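Local coordinates for protein thermospermine synthase (Medicago truncatula, PDB 6BQ6) that probably transfers an aminopropyl group from decarboxylated S-adenosylmethionine to spermidine, yielding thermospermine and methylthioadenosine in plant polyamine biosynthesis, at residues 89-94 / 177-182; 105-110 / 114-119; 195-200 / 238-243; 231-236 / 259-264. All blocks are in the same frame, centred on the assembly; numbering follows the deposited sequence.

Contact 1 of 4, residues 89-94 / 177-182; sequences ECLVHP and VIVGDL. With TER (N-(3-amino-propyl)-N-(5-aminopropyl)-1,4-diaminobutane), chain F.
Leu-91, on helix 84-98, meets the end of strand 175-181 with both arms of its fork, and each arm finds a different kind of surface. Its side chain lies obliquely across that of Val-179, where CG of Leu-91 and CG1 of Val-179 are 3.8 Å apart. Against Asp-181 it runs at about a right angle. The two methyls are spread along the helix-facing side of the strand: CD1 of Leu-91 comes within 3.7 Å of the carbonyl O of Gly-180, while CD2 stands 3.6 Å from CG of Asp-181. A first torsion of 174° swings CG of Leu-91 opposite the backbone N and carries the fork to the strand.

The Asp-181 carboxylate, with methyl CD2 against it, has its oxygens held by two hydroxyls, OD1 by Tyr-87 and OD2 by Thr-115, which together fix its rotation. An alanine in place of Leu-91 would probably open a gap above Val-179 and leave the carboxylate of Asp-181 without its apolar backing. At the strand end the carbonyl O of Asp-181 lies 2.9 Å from C3 of the bound thermospermine. Asp-181 is the predicted proton acceptor, and the helix thus packs, nearly antiparallel at 168°, on the strand end that carries this probable catalytic aspartate in the Rossmann-like domain of the spermidine/spermine synthase family.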
loop_
_atom_site.group_PDB
_atom_site.type_symbol
_atom_site.label_atom_id
_atom_site.label_comp_id
_atom_site.label_asym_id
_atom_site.label_seq_id
_atom_site.Cartn_x
_atom_site.Cartn_y
_atom_site.Cartn_z
ATOM N N GLU B 89 29.952 -9.574 3.661
ATOM C CA GLU B 89 30.826 -10.717 3.937
ATOM C C GLU B 89 30.804 -11.742 2.813
ATOM O O GLU B 89 31.854 -12.235 2.412
ATOM C CB GLU B 89 30.462 -11.412 5.228
ATOM C CG GLU B 89 30.886 -10.659 6.488
ATOM C CD GLU B 89 30.661 -11.449 7.758
ATOM O OE1 GLU B 89 30.437 -12.693 7.709
ATOM O OE2 GLU B 89 30.739 -10.827 8.851
ATOM N N CYS B 90 29.612 -12.029 2.281
ATOM C CA CYS B 90 29.496 -12.953 1.131
ATOM C C CYS B 90 30.163 -12.428 -0.130
ATOM O O CYS B 90 30.787 -13.219 -0.850
ATOM C CB CYS B 90 28.071 -13.323 0.804
ATOM S SG CYS B 90 27.317 -14.395 2.056
ATOM N N LEU B 91 30.054 -11.133 -0.384
ATOM C CA LEU B 91 30.651 -10.519 -1.565
ATOM C C LEU B 91 32.172 -10.580 -1.512
ATOM O O LEU B 91 32.812 -10.819 -2.515
ATOM C CB LEU B 91 30.259 -9.067 -1.709
ATOM C CG LEU B 91 30.884 -8.176 -2.828
ATOM C CD1 LEU B 91 30.530 -8.756 -4.205
ATOM C CD2 LEU B 91 30.474 -6.754 -2.686
ATOM N N VAL B 92 32.748 -10.364 -0.332
ATOM C CA VAL B 92 34.199 -10.145 -0.164
ATOM C C VAL B 92 35.008 -11.356 0.241
ATOM O O VAL B 92 36.009 -11.699 -0.404
ATOM C CB VAL B 92 34.450 -8.977 0.834
ATOM C CG1 VAL B 92 35.911 -8.890 1.236
ATOM C CG2 VAL B 92 33.963 -7.663 0.202
ATOM N N HIS B 93 34.579 -12.052 1.298
ATOM C CA HIS B 93 35.490 -13.017 1.897
ATOM C C HIS B 93 35.838 -14.246 1.106
ATOM O O HIS B 93 37.022 -14.618 1.073
ATOM C CB HIS B 93 35.071 -13.321 3.322
ATOM C CG HIS B 93 35.063 -12.111 4.175
ATOM N ND1 HIS B 93 36.141 -11.254 4.220
ATOM C CD2 HIS B 93 34.127 -11.559 4.975
ATOM C CE1 HIS B 93 35.865 -10.226 4.982
ATOM N NE2 HIS B 93 34.651 -10.381 5.457
ATOM N N PRO B 94 34.853 -14.872 0.446
ATOM C CA PRO B 94 35.192 -16.065 -0.329
ATOM C C PRO B 94 36.291 -15.788 -1.367
ATOM O O PRO B 94 37.249 -16.584 -1.481
ATOM C CB PRO B 94 33.862 -16.425 -0.978
ATOM C CG PRO B 94 32.841 -15.972 0.010
ATOM C CD PRO B 94 33.380 -14.657 0.511
ATOM N N VAL B 177 42.476 -9.213 -6.655
ATOM C CA VAL B 177 41.024 -9.486 -6.699
ATOM C C VAL B 177 40.381 -8.230 -7.276
ATOM O O VAL B 177 40.827 -7.118 -6.991
ATOM C CB VAL B 177 40.430 -9.803 -5.284
ATOM C CG1 VAL B 177 38.948 -10.080 -5.358
ATOM C CG2 VAL B 177 41.096 -11.002 -4.650
ATOM N N ILE B 178 39.365 -8.413 -8.124
ATOM C CA ILE B 178 38.511 -7.298 -8.559
ATOM C C ILE B 178 37.090 -7.699 -8.147
ATOM O O ILE B 178 36.627 -8.858 -8.338
ATOM C CB ILE B 178 38.607 -7.067 -10.082
ATOM C CG1 ILE B 178 40.013 -6.587 -10.416
ATOM C CG2 ILE B 178 37.603 -6.009 -10.536
ATOM C CD1 ILE B 178 40.323 -6.555 -11.893
ATOM N N VAL B 179 36.404 -6.732 -7.568
ATOM C CA VAL B 179 35.105 -6.926 -6.931
ATOM C C VAL B 179 34.056 -6.101 -7.694
ATOM O O VAL B 179 34.175 -4.865 -7.783
ATOM C CB VAL B 179 35.124 -6.490 -5.471
ATOM C CG1 VAL B 179 33.707 -6.685 -4.853
ATOM C CG2 VAL B 179 36.173 -7.290 -4.682
ATOM N N GLY B 180 33.056 -6.762 -8.263
ATOM C CA GLY B 180 31.912 -6.099 -8.859
ATOM C C GLY B 180 30.839 -5.869 -7.812
ATOM O O GLY B 180 30.179 -6.819 -7.392
ATOM N N ASP B 181 30.639 -4.607 -7.445
ATOM C CA ASP B 181 29.600 -4.223 -6.520
ATOM C C ASP B 181 28.752 -3.130 -7.186
ATOM O O ASP B 181 28.607 -2.057 -6.670
ATOM C CB ASP B 181 30.215 -3.756 -5.236
ATOM C CG ASP B 181 29.231 -3.662 -4.096
ATOM O OD1 ASP B 181 28.087 -4.091 -4.221
ATOM O OD2 ASP B 181 29.625 -3.100 -3.066
ATOM N N LEU B 182 28.168 -3.484 -8.332
ATOM C CA LEU B 182 27.371 -2.587 -9.142
ATOM C C LEU B 182 25.912 -2.970 -9.112
ATOM O O LEU B 182 25.543 -4.074 -8.661
ATOM C CB LEU B 182 27.825 -2.661 -10.601
ATOM C CG LEU B 182 29.301 -2.375 -10.788
ATOM C CD1 LEU B 182 29.738 -3.028 -12.100
ATOM C CD2 LEU B 182 29.581 -0.893 -10.802
HETATM N N1 TER F . 25.535 0.773 -6.477
HETATM C C2 TER F . 26.140 0.032 -5.389
HETATM C C3 TER F . 25.944 -1.465 -5.609
HETATM C C4 TER F . 24.515 -1.914 -5.455
HETATM N N5 TER F . 24.433 -3.356 -5.412
HETATM C C6 TER F . 23.756 -4.014 -4.318
HETATM C C7 TER F . 23.039 -5.271 -4.788
HETATM C C8 TER F . 21.925 -5.596 -3.810
HETATM N N9 TER F . 20.682 -4.928 -4.133
HETATM C C10 TER F . 19.553 -5.133 -3.263
HETATM C C11 TER F . 18.204 -5.024 -3.938
HETATM C C12 TER F . 17.158 -5.594 -2.979
HETATM C C13 TER F . 15.730 -5.241 -3.366
HETATM N N14 TER F . 15.540 -5.297 -4.805
#

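Contact 2 of 4, residues 105-110 / 114-119; sequences VFIMGG and STAREL
Ile-107 and Leu-119 carry the apolar part of this contact, reaching toward each other tip to tip from strand 104-107 and helix 114-120. CD1 of Leu-119 lies 3.7 Å from CD1 of Ile-107, and a chi1 of -52° that sets CG1 of Ile-107 opposite its carbonyl carbon directs this longer branch to the helix. Val-105 approaches Leu-119 in the same end-on manner, its CG1 4.0 Å from CD1 of Leu-119. Thr-115 instead slides past Ile-107 in the opposite direction, with its CG2 3.9 Å from CD1 of Ile-107. At Ala-116 the helix comes close enough for CB to sit 4.2 Å from the same CD1.

The axes run at 164° and approach to 10.1 Å, as expected for the first strand and helix of a Rossmann-type beta-alpha-beta unit, completed by strand 127-132. Gly-110, which touches the bound thermospermine, belongs to the intervening turn. A valine at Ile-107, lacking CD1, would probably open a gap between Thr-115, Ala-116 and Leu-119.

Between the two segments the contact is apolar; the polar bonds lie within the helix or run to other parts of the chain. Arg-117 grips OE2 of Glu-118 side-on with two nitrogens, NE at 3.0 Å and NH2, the acceptor lying in the guanidinium plane but on the anti side of the carboxylate. OE1 of Glu-118 is taken up by His-93 and Arg-121, and Arg-117 has a second carboxylate in Glu-84.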
loop_
_atom_site.group_PDB
_atom_site.type_symbol
_atom_site.label_atom_id
_atom_site.label_comp_id
_atom_site.label_asym_id
_atom_site.label_seq_id
_atom_site.Cartn_x
_atom_site.Cartn_y
_atom_site.Cartn_z
ATOM N N VAL B 105 43.408 -4.813 -4.365
ATOM C CA VAL B 105 42.052 -5.041 -4.851
ATOM C C VAL B 105 41.378 -3.794 -5.395
ATOM O O VAL B 105 41.529 -2.701 -4.871
ATOM C CB VAL B 105 41.157 -5.633 -3.753
ATOM C CG1 VAL B 105 41.049 -4.677 -2.585
ATOM C CG2 VAL B 105 39.758 -5.922 -4.269
ATOM N N PHE B 106 40.610 -3.985 -6.458
ATOM C CA PHE B 106 39.861 -2.925 -7.122
ATOM C C PHE B 106 38.366 -3.223 -6.986
ATOM O O PHE B 106 37.953 -4.335 -7.279
ATOM C CB PHE B 106 40.243 -2.919 -8.601
ATOM C CG PHE B 106 39.675 -1.785 -9.385
ATOM C CD1 PHE B 106 38.470 -1.905 -10.003
ATOM C CD2 PHE B 106 40.430 -0.632 -9.607
ATOM C CE1 PHE B 106 37.931 -0.864 -10.740
ATOM C CE2 PHE B 106 39.928 0.418 -10.383
ATOM C CZ PHE B 106 38.690 0.300 -10.966
ATOM N N ILE B 107 37.620 -2.248 -6.496
ATOM C CA ILE B 107 36.160 -2.371 -6.403
ATOM C C ILE B 107 35.504 -1.597 -7.553
ATOM O O ILE B 107 35.699 -0.377 -7.654
ATOM C CB ILE B 107 35.587 -1.820 -5.113
ATOM C CG1 ILE B 107 36.290 -2.398 -3.864
ATOM C CG2 ILE B 107 34.093 -2.170 -5.076
ATOM C CD1 ILE B 107 36.071 -1.576 -2.604
ATOM N N MET B 108 34.713 -2.270 -8.420
ATOM C CA MET B 108 33.839 -1.584 -9.334
ATOM C C MET B 108 32.563 -1.252 -8.613
ATOM O O MET B 108 31.784 -2.170 -8.300
ATOM C CB MET B 108 33.537 -2.461 -10.563
ATOM C CG MET B 108 34.765 -3.114 -11.148
ATOM S SD MET B 108 34.369 -3.794 -12.767
ATOM C CE MET B 108 33.171 -5.055 -12.387
ATOM N N GLY B 109 32.354 0.023 -8.311
ATOM C CA GLY B 109 31.176 0.493 -7.568
ATOM C C GLY B 109 31.497 0.543 -6.108
ATOM O O GLY B 109 32.471 1.126 -5.695
ATOM N N GLY B 110 30.679 -0.111 -5.317
ATOM C CA GLY B 110 30.748 -0.018 -3.868
ATOM C C GLY B 110 30.018 1.243 -3.421
ATOM O O GLY B 110 28.733 1.299 -3.417
ATOM N N SER B 114 31.032 -0.308 2.666
ATOM C CA SER B 114 30.952 -1.580 3.333
ATOM C C SER B 114 31.801 -2.686 2.714
ATOM O O SER B 114 32.347 -3.543 3.384
ATOM C CB SER B 114 29.514 -2.026 3.513
ATOM O OG SER B 114 28.790 -1.076 4.240
ATOM N N THR B 115 31.888 -2.679 1.385
ATOM C CA THR B 115 32.760 -3.576 0.695
ATOM C C THR B 115 34.199 -3.300 1.070
ATOM O O THR B 115 34.920 -4.218 1.386
ATOM C CB THR B 115 32.508 -3.446 -0.801
ATOM O OG1 THR B 115 31.154 -3.846 -1.035
ATOM C CG2 THR B 115 33.417 -4.307 -1.598
ATOM N N ALA B 116 34.578 -2.032 1.021
ATOM C CA ALA B 116 35.896 -1.615 1.431
ATOM C C ALA B 116 36.164 -2.062 2.887
ATOM O O ALA B 116 37.221 -2.593 3.180
ATOM C CB ALA B 116 36.045 -0.113 1.316
ATOM N N ARG B 117 35.194 -1.825 3.761
ATOM C CA ARG B 117 35.333 -2.197 5.179
ATOM C C ARG B 117 35.704 -3.680 5.317
ATOM O O ARG B 117 36.648 -4.054 6.040
ATOM C CB ARG B 117 34.024 -1.924 5.918
ATOM C CG ARG B 117 34.069 -2.339 7.366
ATOM C CD ARG B 117 32.682 -2.335 7.915
ATOM N NE ARG B 117 31.883 -3.448 7.424
ATOM C CZ ARG B 117 30.621 -3.377 7.010
ATOM N NH1 ARG B 117 29.982 -2.215 6.910
ATOM N NH2 ARG B 117 29.973 -4.516 6.676
ATOM N N GLU B 118 34.941 -4.554 4.636
ATOM C CA GLU B 118 35.249 -5.973 4.744
ATOM C C GLU B 118 36.618 -6.356 4.155
ATOM O O GLU B 118 37.312 -7.191 4.681
ATOM C CB GLU B 118 34.136 -6.821 4.124
ATOM C CG GLU B 118 32.812 -6.713 4.854
ATOM C CD GLU B 118 32.903 -7.122 6.338
ATOM O OE1 GLU B 118 33.544 -8.114 6.693
ATOM O OE2 GLU B 118 32.293 -6.419 7.177
ATOM N N LEU B 119 36.969 -5.787 2.999
ATOM C CA LEU B 119 38.287 -5.986 2.413
ATOM C C LEU B 119 39.420 -5.586 3.352
ATOM O O LEU B 119 40.395 -6.306 3.468
ATOM C CB LEU B 119 38.446 -5.188 1.138
ATOM C CG LEU B 119 37.631 -5.728 -0.058
ATOM C CD1 LEU B 119 37.343 -4.669 -1.108
ATOM C CD2 LEU B 119 38.283 -6.944 -0.662
#

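Contact 3 of 4, residues 195-200 / 238-243; sequences YTKDFY and RQVFKY
Val-240 fits against the start of helix 197-204 and forms the buried half of this contact, packing on Lys-197 and Tyr-200. Both of its methyls meet CB of Tyr-200, CG1 of Val-240 at 4.0 Å from that atom, and CG2 of Val-240 also lies 3.9 Å from CG of Lys-197. A chi1 of 180° turns both methyls to the helix, CG1 opposite the backbone N and CG2 opposite the carbonyl carbon. Only the base of Tyr-200 takes part, since its ring leads away and meets that of Phe-214.

The outer half is more open to solvent, though its one close approach is no longer than those of the core. Here the extended chain of Lys-197 crosses Gln-239 at about a right angle, its CE 3.7 Å from CB of Gln-239. Both polar ends turn to other partners: NZ of Lys-197, bent aside at chi4, forms a salt bridge with Glu-201, and NE2 of Gln-239 bonds to the carbonyl O of Asn-235. The touching parts are therefore aliphatic on both sides.

The helix start itself is fixed by Thr-196, whose OG1 accepts from the backbone N of Phe-199 at 3.2 Å. It is a classic N-cap, placed where the loop between helix 230-238 and strand 243-251 packs on the first turn of helix 197-204, toward the periphery of the Rossmann-like domain.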
loop_
_atom_site.group_PDB
_atom_site.type_symbol
_atom_site.label_atom_id
_atom_site.label_comp_id
_atom_site.label_asym_id
_atom_site.label_seq_id
_atom_site.Cartn_x
_atom_site.Cartn_y
_atom_site.Cartn_z
ATOM N N TYR B 195 29.261 -6.098 -17.307
ATOM C CA TYR B 195 28.848 -7.488 -17.171
ATOM C C TYR B 195 28.967 -8.230 -18.513
ATOM O O TYR B 195 28.561 -9.371 -18.619
ATOM C CB TYR B 195 27.394 -7.554 -16.682
ATOM C CG TYR B 195 27.144 -7.054 -15.303
ATOM C CD1 TYR B 195 26.830 -5.733 -15.055
ATOM C CD2 TYR B 195 27.145 -7.934 -14.238
ATOM C CE1 TYR B 195 26.557 -5.279 -13.760
ATOM C CE2 TYR B 195 26.905 -7.483 -12.951
ATOM C CZ TYR B 195 26.574 -6.186 -12.720
ATOM O OH TYR B 195 26.312 -5.816 -11.450
ATOM N N THR B 196 29.545 -7.598 -19.535
ATOM C CA THR B 196 29.597 -8.278 -20.817
ATOM C C THR B 196 30.827 -9.188 -20.948
ATOM O O THR B 196 31.890 -8.939 -20.331
ATOM C CB THR B 196 29.575 -7.278 -21.988
ATOM O OG1 THR B 196 30.701 -6.411 -21.888
ATOM C CG2 THR B 196 28.337 -6.446 -21.960
ATOM N N LYS B 197 30.695 -10.160 -21.848
ATOM C CA LYS B 197 31.761 -11.081 -22.187
ATOM C C LYS B 197 32.999 -10.316 -22.612
ATOM O O LYS B 197 34.101 -10.563 -22.112
ATOM C CB LYS B 197 31.349 -12.046 -23.289
ATOM C CG LYS B 197 32.433 -13.031 -23.677
ATOM C CD LYS B 197 31.995 -13.925 -24.843
ATOM C CE LYS B 197 33.018 -15.036 -25.090
ATOM N NZ LYS B 197 34.227 -14.545 -25.799
ATOM N N ASP B 198 32.814 -9.370 -23.519
ATOM C CA ASP B 198 33.961 -8.601 -24.015
ATOM C C ASP B 198 34.619 -7.749 -22.933
ATOM O O ASP B 198 35.854 -7.638 -22.909
ATOM C CB ASP B 198 33.560 -7.723 -25.178
ATOM C CG ASP B 198 33.518 -8.482 -26.510
ATOM O OD1 ASP B 198 33.806 -9.700 -26.570
ATOM O OD2 ASP B 198 33.184 -7.827 -27.529
ATOM N N PHE B 199 33.820 -7.144 -22.048
ATOM C CA PHE B 199 34.391 -6.448 -20.885
ATOM C C PHE B 199 35.293 -7.375 -20.061
ATOM O O PHE B 199 36.455 -7.060 -19.758
ATOM C CB PHE B 199 33.296 -5.806 -20.016
ATOM C CG PHE B 199 33.820 -5.261 -18.714
ATOM C CD1 PHE B 199 34.616 -4.121 -18.707
ATOM C CD2 PHE B 199 33.666 -5.971 -17.570
ATOM C CE1 PHE B 199 35.158 -3.644 -17.537
ATOM C CE2 PHE B 199 34.179 -5.499 -16.389
ATOM C CZ PHE B 199 34.940 -4.344 -16.376
ATOM N N TYR B 200 34.763 -8.528 -19.713
ATOM C CA TYR B 200 35.499 -9.454 -18.867
ATOM C C TYR B 200 36.750 -9.935 -19.545
ATOM O O TYR B 200 37.794 -9.950 -18.918
ATOM C CB TYR B 200 34.644 -10.645 -18.517
ATOM C CG TYR B 200 33.470 -10.396 -17.617
ATOM C CD1 TYR B 200 33.548 -9.526 -16.510
ATOM C CD2 TYR B 200 32.291 -11.109 -17.805
ATOM C CE1 TYR B 200 32.453 -9.340 -15.661
ATOM C CE2 TYR B 200 31.222 -10.950 -16.948
ATOM C CZ TYR B 200 31.304 -10.059 -15.869
ATOM O OH TYR B 200 30.219 -9.911 -15.019
ATOM N N ARG B 238 31.257 -18.015 -17.454
ATOM C CA ARG B 238 31.692 -19.350 -17.869
ATOM C C ARG B 238 32.324 -19.286 -19.271
ATOM O O ARG B 238 33.175 -20.119 -19.650
ATOM C CB ARG B 238 30.461 -20.297 -17.835
ATOM C CG ARG B 238 30.756 -21.733 -18.142
ATOM C CD ARG B 238 29.604 -22.648 -17.709
ATOM N NE ARG B 238 28.290 -22.296 -18.278
ATOM C CZ ARG B 238 27.251 -23.144 -18.360
ATOM N NH1 ARG B 238 26.076 -22.763 -18.854
ATOM N NH2 ARG B 238 27.397 -24.393 -17.942
ATOM N N GLN B 239 31.976 -18.264 -20.027
ATOM C CA GLN B 239 32.602 -18.092 -21.373
ATOM C C GLN B 239 34.015 -17.524 -21.334
ATOM O O GLN B 239 34.692 -17.457 -22.370
ATOM C CB GLN B 239 31.778 -17.125 -22.247
ATOM C CG GLN B 239 30.301 -17.418 -22.382
ATOM C CD GLN B 239 30.013 -18.864 -22.656
ATOM O OE1 GLN B 239 30.586 -19.452 -23.593
ATOM N NE2 GLN B 239 29.134 -19.467 -21.865
ATOM N N VAL B 240 34.436 -16.986 -20.196
ATOM C CA VAL B 240 35.672 -16.249 -20.091
ATOM C C VAL B 240 36.692 -16.904 -19.168
ATOM O O VAL B 240 37.874 -16.852 -19.439
ATOM C CB VAL B 240 35.395 -14.811 -19.597
ATOM C CG1 VAL B 240 36.663 -13.976 -19.456
ATOM C CG2 VAL B 240 34.382 -14.118 -20.518
ATOM N N PHE B 241 36.258 -17.382 -18.006
ATOM C CA PHE B 241 37.159 -17.947 -17.014
ATOM C C PHE B 241 36.956 -19.443 -16.891
ATOM O O PHE B 241 35.835 -19.945 -17.092
ATOM C CB PHE B 241 36.832 -17.347 -15.622
ATOM C CG PHE B 241 37.173 -15.894 -15.485
ATOM C CD1 PHE B 241 38.452 -15.508 -15.127
ATOM C CD2 PHE B 241 36.225 -14.920 -15.710
ATOM C CE1 PHE B 241 38.775 -14.164 -15.007
ATOM C CE2 PHE B 241 36.527 -13.596 -15.578
ATOM C CZ PHE B 241 37.807 -13.206 -15.220
ATOM N N LYS B 242 38.018 -20.156 -16.505
ATOM C CA LYS B 242 37.964 -21.604 -16.385
ATOM C C LYS B 242 37.142 -22.098 -15.243
ATOM O O LYS B 242 36.362 -23.026 -15.417
ATOM C CB LYS B 242 39.351 -22.197 -16.255
ATOM C CG LYS B 242 39.301 -23.715 -16.273
ATOM C CD LYS B 242 40.556 -24.397 -16.690
ATOM C CE LYS B 242 40.336 -25.901 -16.692
ATOM N NZ LYS B 242 39.404 -26.356 -17.771
ATOM N N TYR B 243 37.311 -21.460 -14.082
ATOM C CA TYR B 243 36.649 -21.888 -12.862
ATOM C C TYR B 243 35.638 -20.807 -12.450
ATOM O O TYR B 243 36.008 -19.639 -12.294
ATOM C CB TYR B 243 37.685 -22.086 -11.783
ATOM C CG TYR B 243 38.749 -23.073 -12.156
ATOM C CD1 TYR B 243 38.494 -24.428 -12.158
ATOM C CD2 TYR B 243 40.020 -22.636 -12.519
ATOM C CE1 TYR B 243 39.492 -25.337 -12.526
ATOM C CE2 TYR B 243 41.007 -23.524 -12.884
ATOM C CZ TYR B 243 40.750 -24.852 -12.888
ATOM O OH TYR B 243 41.827 -25.673 -13.262
#

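Contact 4 of 4, residues 231-236 / 259-264; sequences SCIYNT and GWVLAS
This is a sparse, mainly apolar helix-on-sheet contact, in which helix 230-238 lies over strand 256-264 of the central mixed sheet. The evidence is the small buried surface, 107 Å² with both sides summed, and one close pair of side chains. Ile-233 and Val-261 cross obliquely, meeting through methyls, with CG2 of Ile-233 4.1 Å from CG2 of Val-261. The chi1 of -177° places CG2 of Val-261 opposite its carbonyl carbon, which presents that methyl to the helix. The same methyl comes no nearer than 4.4 Å to the backbone N of Tyr-234, a loose approach to the helix main chain. Neighbouring strands widen the seat: Ile-233 also touches Thr-216 and Ala-218, and Tyr-234 rests on Val-244 and Pro-246.

Within the helix, the carbonyl O of Cys-232 accepts twice, from the backbone N of Thr-236 and from its OG1 at 2.7 Å, the donors reaching it from opposite faces of the carbonyl plane. OG1 of Thr-236 also bonds to the backbone N of Tyr-316, tying the helix to the C-terminal part of the chain. On the other face of the strand Trp-260 packs against helix 84-98. Helices thus flank this strand on both faces, the three-layer alpha-beta-alpha sandwich characteristic of Rossmann-like domains.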
loop_
_atom_site.group_PDB
_atom_site.type_symbol
_atom_site.label_atom_id
_atom_site.label_comp_id
_atom_site.label_asym_id
_atom_site.label_seq_id
_atom_site.Cartn_x
_atom_site.Cartn_y
_atom_site.Cartn_z
ATOM N N SER B 231 21.634 -16.401 -13.432
ATOM C CA SER B 231 22.079 -17.403 -14.387
ATOM C C SER B 231 22.828 -16.835 -15.588
ATOM O O SER B 231 23.774 -17.457 -16.056
ATOM C CB SER B 231 20.927 -18.232 -14.924
ATOM O OG SER B 231 19.914 -17.402 -15.429
ATOM N N CYS B 232 22.389 -15.675 -16.072
ATOM C CA CYS B 232 23.075 -14.974 -17.157
ATOM C C CYS B 232 24.499 -14.536 -16.832
ATOM O O CYS B 232 25.403 -14.662 -17.632
ATOM C CB CYS B 232 22.272 -13.750 -17.529
ATOM S SG CYS B 232 20.562 -14.109 -17.991
ATOM N N ILE B 233 24.657 -13.993 -15.637
ATOM C CA ILE B 233 25.978 -13.604 -15.150
ATOM C C ILE B 233 26.888 -14.835 -15.027
ATOM O O ILE B 233 28.014 -14.848 -15.481
ATOM C CB ILE B 233 25.865 -12.869 -13.811
ATOM C CG1 ILE B 233 25.230 -11.474 -14.017
ATOM C CG2 ILE B 233 27.255 -12.705 -13.196
ATOM C CD1 ILE B 233 24.941 -10.712 -12.765
ATOM N N TYR B 234 26.381 -15.903 -14.418
ATOM C CA TYR B 234 27.108 -17.131 -14.368
ATOM C C TYR B 234 27.553 -17.594 -15.769
ATOM O O TYR B 234 28.691 -17.894 -16.002
ATOM C CB TYR B 234 26.280 -18.227 -13.664
ATOM C CG TYR B 234 26.890 -19.579 -13.785
ATOM C CD1 TYR B 234 27.989 -19.941 -13.044
ATOM C CD2 TYR B 234 26.383 -20.518 -14.707
ATOM C CE1 TYR B 234 28.585 -21.195 -13.200
ATOM C CE2 TYR B 234 26.952 -21.752 -14.858
ATOM C CZ TYR B 234 28.041 -22.118 -14.104
ATOM O OH TYR B 234 28.634 -23.356 -14.268
ATOM N N ASN B 235 26.617 -17.662 -16.688
ATOM C CA ASN B 235 26.959 -18.145 -18.019
ATOM C C ASN B 235 27.930 -17.249 -18.764
ATOM O O ASN B 235 28.794 -17.747 -19.495
ATOM C CB ASN B 235 25.711 -18.389 -18.867
ATOM C CG ASN B 235 26.029 -19.200 -20.130
ATOM O OD1 ASN B 235 26.665 -20.257 -20.043
ATOM N ND2 ASN B 235 25.636 -18.681 -21.314
ATOM N N THR B 236 27.781 -15.943 -18.599
ATOM C CA THR B 236 28.691 -14.999 -19.240
ATOM C C THR B 236 30.093 -15.243 -18.715
ATOM O O THR B 236 31.060 -15.390 -19.486
ATOM C CB THR B 236 28.218 -13.556 -19.065
ATOM O OG1 THR B 236 26.881 -13.419 -19.589
ATOM C CG2 THR B 236 29.135 -12.593 -19.782
ATOM N N GLY B 259 22.657 -13.547 -4.919
ATOM C CA GLY B 259 23.734 -14.321 -5.473
ATOM C C GLY B 259 25.010 -13.544 -5.738
ATOM O O GLY B 259 24.993 -12.317 -5.880
ATOM N N TRP B 260 26.063 -14.321 -5.848
ATOM C CA TRP B 260 27.397 -13.836 -6.234
ATOM C C TRP B 260 28.052 -14.894 -7.048
ATOM O O TRP B 260 27.685 -16.087 -6.997
ATOM C CB TRP B 260 28.280 -13.581 -4.983
ATOM C CG TRP B 260 27.651 -12.658 -4.008
ATOM C CD1 TRP B 260 27.787 -11.270 -3.932
ATOM C CD2 TRP B 260 26.776 -13.002 -2.936
ATOM N NE1 TRP B 260 27.050 -10.768 -2.916
ATOM C CE2 TRP B 260 26.373 -11.795 -2.309
ATOM C CE3 TRP B 260 26.242 -14.207 -2.457
ATOM C CZ2 TRP B 260 25.503 -11.782 -1.242
ATOM C CZ3 TRP B 260 25.389 -14.157 -1.400
ATOM C CH2 TRP B 260 25.000 -12.961 -0.821
ATOM N N VAL B 261 29.028 -14.492 -7.843
ATOM C CA VAL B 261 29.789 -15.447 -8.617
ATOM C C VAL B 261 31.277 -15.143 -8.501
ATOM O O VAL B 261 31.696 -14.013 -8.805
ATOM C CB VAL B 261 29.379 -15.416 -10.090
ATOM C CG1 VAL B 261 30.133 -16.472 -10.901
ATOM C CG2 VAL B 261 27.856 -15.598 -10.282
ATOM N N LEU B 262 32.064 -16.173 -8.126
ATOM C CA LEU B 262 33.526 -16.176 -8.237
ATOM C C LEU B 262 33.986 -16.673 -9.585
ATOM O O LEU B 262 33.420 -17.623 -10.115
ATOM C CB LEU B 262 34.182 -17.120 -7.248
ATOM C CG LEU B 262 33.872 -16.975 -5.795
ATOM C CD1 LEU B 262 34.629 -17.991 -4.988
ATOM C CD2 LEU B 262 34.257 -15.574 -5.356
ATOM N N ALA B 263 35.027 -16.065 -10.118
ATOM C CA ALA B 263 35.605 -16.504 -11.384
ATOM C C ALA B 263 37.123 -16.352 -11.335
ATOM O O ALA B 263 37.655 -15.372 -10.835
ATOM C CB ALA B 263 35.011 -15.721 -12.549
ATOM N N SER B 264 37.827 -17.354 -11.842
ATOM C CA SER B 264 39.300 -17.319 -11.841
ATOM C C SER B 264 39.819 -18.289 -12.903
ATOM O O SER B 264 39.154 -19.224 -13.313
ATOM C CB SER B 264 39.861 -17.695 -10.474
ATOM O OG SER B 264 41.284 -17.587 -10.353
#

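Contacts 1, 2 and 4 are buried and reach the same mixed sheet, whereas contact 3 is partly exposed and lies about 17 Å from the chain centre. Contacts 1 and 2 are the most closely joined: their strands are neighbours, and Asp-181 OD2 and Thr-115 OG1 are 2.6 Å apart, probably hydrogen-bonded, so polar chemistry enters the core at the probable active site. Contact 4 is mainly apolar and meets contact 1 through Trp-260, with CD1 of Leu-91 3.7 Å from its CD1. Contacts 3 and 4 interleave along the chain: contact 4 uses helix 230-238 and contact 3 the loop that follows it, but contact 3 adds long polar side chains, one of them charged, that pack by their aliphatic parts.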